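Local coordinates for ofchtiv-allosamidin (Ostrinia furnacalis, PDB 6JMB), which probably hydrolyses chitin as a group IV insect chitinase of glycosyl hydrolase family 18, and binds the inhibitor allosamidin in this crystal, at residues F66-L69 with K70-N73; R60-F63 with K64-T67. All coordinates share one frame; numbering follows the deposited sequence.

Contact 1 (F66-L69 with K70-N73); sequences FTSL and KEKN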
loop_
_atom_site.group_PDB
_atom_site.type_symbol
_atom_site.label_atom_id
_atom_site.label_comp_id
_atom_site.label_asym_id
_atom_site.label_seq_id
_atom_site.Cartn_x
_atom_site.Cartn_y
_atom_site.Cartn_z
ATOM N N PHE A 66 -13.469 1.225 14.357
ATOM C CA PHE A 66 -12.748 1.905 13.288
ATOM C C PHE A 66 -13.597 3.003 12.662
ATOM O O PHE A 66 -13.145 4.144 12.518
ATOM C CB PHE A 66 -12.331 0.862 12.249
ATOM C CG PHE A 66 -11.478 1.396 11.128
ATOM C CD1 PHE A 66 -10.099 1.494 11.266
ATOM C CD2 PHE A 66 -12.053 1.757 9.922
ATOM C CE1 PHE A 66 -9.312 1.957 10.220
ATOM C CE2 PHE A 66 -11.270 2.230 8.873
ATOM C CZ PHE A 66 -9.900 2.322 9.027
ATOM N N THR A 67 -14.838 2.684 12.275
ATOM C CA THR A 67 -15.668 3.716 11.662
ATOM C C THR A 67 -16.069 4.789 12.663
ATOM O O THR A 67 -16.333 5.927 12.260
ATOM C CB THR A 67 -16.890 3.121 10.956
ATOM O OG1 THR A 67 -17.717 2.453 11.916
ATOM C CG2 THR A 67 -16.456 2.133 9.877
ATOM N N SER A 68 -16.068 4.465 13.957
ATOM C CA SER A 68 -16.367 5.458 14.981
ATOM C C SER A 68 -15.281 6.514 15.121
ATOM O O SER A 68 -15.489 7.486 15.857
ATOM C CB SER A 68 -16.624 4.781 16.325
ATOM O OG SER A 68 -17.854 4.074 16.285
ATOM N N LEU A 69 -14.137 6.354 14.449
ATOM C CA LEU A 69 -13.172 7.445 14.392
ATOM C C LEU A 69 -13.781 8.709 13.798
ATOM O O LEU A 69 -13.269 9.805 14.047
ATOM C CB LEU A 69 -11.939 7.021 13.592
ATOM C CG LEU A 69 -11.063 5.941 14.230
ATOM C CD1 LEU A 69 -10.097 5.359 13.199
ATOM C CD2 LEU A 69 -10.310 6.490 15.443
ATOM N N LYS A 70 -14.867 8.582 13.028
ATOM C CA LYS A 70 -15.568 9.753 12.513
ATOM C C LYS A 70 -16.218 10.575 13.619
ATOM O O LYS A 70 -16.568 11.738 13.385
ATOM C CB LYS A 70 -16.604 9.330 11.471
ATOM C CG LYS A 70 -15.975 8.803 10.196
ATOM C CD LYS A 70 -17.034 8.438 9.167
ATOM C CE LYS A 70 -17.694 7.106 9.492
ATOM N NZ LYS A 70 -18.642 6.721 8.412
ATOM N N GLU A 71 -16.376 10.008 14.816
ATOM C CA GLU A 71 -16.870 10.802 15.936
ATOM C C GLU A 71 -15.836 11.825 16.386
ATOM O O GLU A 71 -16.201 12.875 16.926
ATOM C CB GLU A 71 -17.270 9.893 17.096
ATOM C CG GLU A 71 -18.593 9.179 16.880
ATOM C CD GLU A 71 -18.728 7.928 17.723
ATOM O OE1 GLU A 71 -19.399 6.974 17.272
ATOM O OE2 GLU A 71 -18.164 7.898 18.838
ATOM N N LYS A 72 -14.550 11.548 16.166
ATOM C CA LYS A 72 -13.501 12.508 16.491
ATOM C C LYS A 72 -13.221 13.454 15.328
ATOM O O LYS A 72 -13.107 14.668 15.525
ATOM C CB LYS A 72 -12.221 11.780 16.912
ATOM C CG LYS A 72 -11.118 12.710 17.418
ATOM C CD LYS A 72 -11.594 13.587 18.576
ATOM C CE LYS A 72 -10.464 14.458 19.119
ATOM N NZ LYS A 72 -10.918 15.366 20.216
ATOM N N ASN A 73 -13.101 12.919 14.116
ATOM C CA ASN A 73 -12.923 13.725 12.908
ATOM C C ASN A 73 -14.122 13.500 11.998
ATOM O O ASN A 73 -14.148 12.520 11.233
ATOM C CB ASN A 73 -11.623 13.351 12.193
ATOM C CG ASN A 73 -11.418 14.129 10.912
ATOM O OD1 ASN A 73 -12.204 15.013 10.573
ATOM N ND2 ASN A 73 -10.355 13.807 10.190
#
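The carboxylate of Glu-71 turns one face to Ser-68, whose CB and carbonyl oxygen both sit above it; Glu-71 CD is 4.0 Å from Ser-68 CB. Ser-68 OG approaches from that same side, 3.4 Å from Glu-71 OE1, but its hydrogen bond goes to Lys-64 O one turn back. A second flat group, the Leu-69 carbonyl, takes two N-H donors: Asn-73 N reaches Leu-69 O in the carbonyl plane at 3.1 Å, whereas Lys-72 N comes to Leu-69 O from above the plane at 3.0 Å and less directly. Further back, Lys-70 N binds Thr-67 O at 3.1 Å and Glu-71 N binds Ser-68 O at 2.9 Å, both of the i to i-3 kind. The Lys-70 chain bends at its third torsion (chi3 -77°), which brings Lys-70 CE to 3.3 Å from Thr-67 O and directs NZ to Asp-119 in a salt bridge and to Asn-117 O. The chemistry divides accordingly: backbone carbonyls take up the N-H groups of residues 70 to 73, with Leu-69 O serving two, the lysine charge is matched by Asp-119, and the Glu-71 carboxylate rests against Ser-68 without a hydrogen bond to it.

Contact 2 (R60-F63 with K64-T67); sequences RGNF and KQFT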
loop_
_atom_site.group_PDB
_atom_site.type_symbol
_atom_site.label_atom_id
_atom_site.label_comp_id
_atom_site.label_asym_id
_atom_site.label_seq_id
_atom_site.Cartn_x
_atom_site.Cartn_y
_atom_site.Cartn_z
ATOM N N ARG A 60 -15.602 -8.541 18.697
ATOM C CA ARG A 60 -14.969 -7.500 19.494
ATOM C C ARG A 60 -15.226 -6.100 18.953
ATOM O O ARG A 60 -14.659 -5.136 19.478
ATOM C CB ARG A 60 -13.468 -7.769 19.641
ATOM C CG ARG A 60 -13.178 -9.060 20.411
ATOM C CD ARG A 60 -11.708 -9.435 20.401
ATOM N NE ARG A 60 -10.883 -8.457 21.104
ATOM C CZ ARG A 60 -9.577 -8.292 20.910
ATOM N NH1 ARG A 60 -8.929 -9.019 20.009
ATOM N NH2 ARG A 60 -8.923 -7.366 21.599
ATOM N N GLY A 61 -16.055 -5.971 17.917
ATOM C CA GLY A 61 -16.517 -4.676 17.457
ATOM C C GLY A 61 -15.497 -3.842 16.721
ATOM O O GLY A 61 -15.638 -2.617 16.677
ATOM N N ASN A 62 -14.490 -4.468 16.107
ATOM C CA ASN A 62 -13.391 -3.692 15.537
ATOM C C ASN A 62 -13.822 -2.879 14.318
ATOM O O ASN A 62 -13.366 -1.742 14.149
ATOM C CB ASN A 62 -12.202 -4.593 15.217
ATOM C CG ASN A 62 -10.875 -3.886 15.389
ATOM O OD1 ASN A 62 -10.627 -3.250 16.413
ATOM N ND2 ASN A 62 -10.010 -4.000 14.390
ATOM N N PHE A 63 -14.675 -3.439 13.447
ATOM C CA PHE A 63 -15.199 -2.663 12.323
ATOM C C PHE A 63 -15.811 -1.363 12.826
ATOM O O PHE A 63 -15.526 -0.277 12.306
ATOM C CB PHE A 63 -16.319 -3.430 11.612
ATOM C CG PHE A 63 -15.884 -4.564 10.698
ATOM C CD1 PHE A 63 -14.712 -4.540 9.949
ATOM C CD2 PHE A 63 -16.730 -5.651 10.553
ATOM C CE1 PHE A 63 -14.397 -5.611 9.092
ATOM C CE2 PHE A 63 -16.420 -6.712 9.712
ATOM C CZ PHE A 63 -15.260 -6.696 8.978
ATOM N N LYS A 64 -16.683 -1.470 13.836
ATOM C CA LYS A 64 -17.416 -0.307 14.320
ATOM C C LYS A 64 -16.520 0.649 15.099
ATOM O O LYS A 64 -16.707 1.866 15.016
ATOM C CB LYS A 64 -18.600 -0.771 15.170
ATOM C CG LYS A 64 -19.508 0.349 15.647
ATOM C CD LYS A 64 -20.207 1.037 14.483
ATOM C CE LYS A 64 -21.312 1.958 14.980
ATOM N NZ LYS A 64 -21.713 2.957 13.957
ATOM N N GLN A 65 -15.539 0.133 15.842
ATOM C CA GLN A 65 -14.597 1.032 16.503
ATOM C C GLN A 65 -13.844 1.859 15.471
ATOM O O GLN A 65 -13.629 3.063 15.660
ATOM C CB GLN A 65 -13.610 0.236 17.349
ATOM C CG GLN A 65 -14.202 -0.350 18.613
ATOM C CD GLN A 65 -13.170 -1.111 19.413
ATOM O OE1 GLN A 65 -13.397 -2.254 19.815
ATOM N NE2 GLN A 65 -12.019 -0.485 19.641
ATOM N N PHE A 66 -13.469 1.225 14.357
ATOM C CA PHE A 66 -12.748 1.905 13.288
ATOM C C PHE A 66 -13.597 3.003 12.662
ATOM O O PHE A 66 -13.145 4.144 12.518
ATOM C CB PHE A 66 -12.331 0.862 12.249
ATOM C CG PHE A 66 -11.478 1.396 11.128
ATOM C CD1 PHE A 66 -10.099 1.494 11.266
ATOM C CD2 PHE A 66 -12.053 1.757 9.922
ATOM C CE1 PHE A 66 -9.312 1.957 10.220
ATOM C CE2 PHE A 66 -11.270 2.230 8.873
ATOM C CZ PHE A 66 -9.900 2.322 9.027
ATOM N N THR A 67 -14.838 2.684 12.275
ATOM C CA THR A 67 -15.668 3.716 11.662
ATOM C C THR A 67 -16.069 4.789 12.663
ATOM O O THR A 67 -16.333 5.927 12.260
ATOM C CB THR A 67 -16.890 3.121 10.956
ATOM O OG1 THR A 67 -17.717 2.453 11.916
ATOM C CG2 THR A 67 -16.456 2.133 9.877
#
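Gln-65 N donates to Gly-61 O at 2.9 Å in the first regular turn of the helix. The methylenes of the same residue fold back over this acceptor: CG lies beside the Gln-65 backbone N (chi1 -73°) and comes within 3.3 Å of Gly-61 O. Gly-61 is the N-cap, and its positive phi also breaks the chain away from helix 54-59, so one residue ends one helix and starts the next. Two further bonds continue the ladder, Phe-66 N to Asn-62 O and Thr-67 N to Phe-63 O, each 3.0 Å long. Phe-66 CB nestles between two of the acceptors, 3.4 Å from both Asn-62 O and Phe-63 O, and the ring beyond it, anti to the backbone N (chi1 -175°), meets Tyr-38 in a T-shaped stack. Thr-67 brings both branches to one carbonyl, OG1 and CG2 each 3.5 Å from Phe-63 O, while its hydroxyl bonds to Tyr-116 O. On the buried side Asn-62 ND2 binds Tyr-38 OH, and the Phe-63 ring packs obliquely against Tyr-38 and Tyr-116. An amphipathic helix with its aromatic side turned to parallel strands is characteristic of the outer helical layer of a TIM barrel, the fold of family 18.

Overall arrangement
Contact 2 comes first along the chain, and contact 1 begins where it ends; Phe-66 and Thr-67 belong to both, and the centres are 10 Å apart. Together they follow helix 62-67 from its glycine start into the loop before strand 77-83, between the parallel barrel strands 35-43 and 77-83. The centre of contact 2 is about 21 Å and that of contact 1 about 22 Å from the chain's centre. The inhibitor is not touched: the Phe-63 side chain is about 12 Å from an N-acetylallosamine unit, that of Phe-66 about 12 Å from the allosamizoline. A tie to the site is indirect and inferred: Lys-70 pairs with Asp-119, just before strand 120-124, which ends at the pocket residue Asp-124.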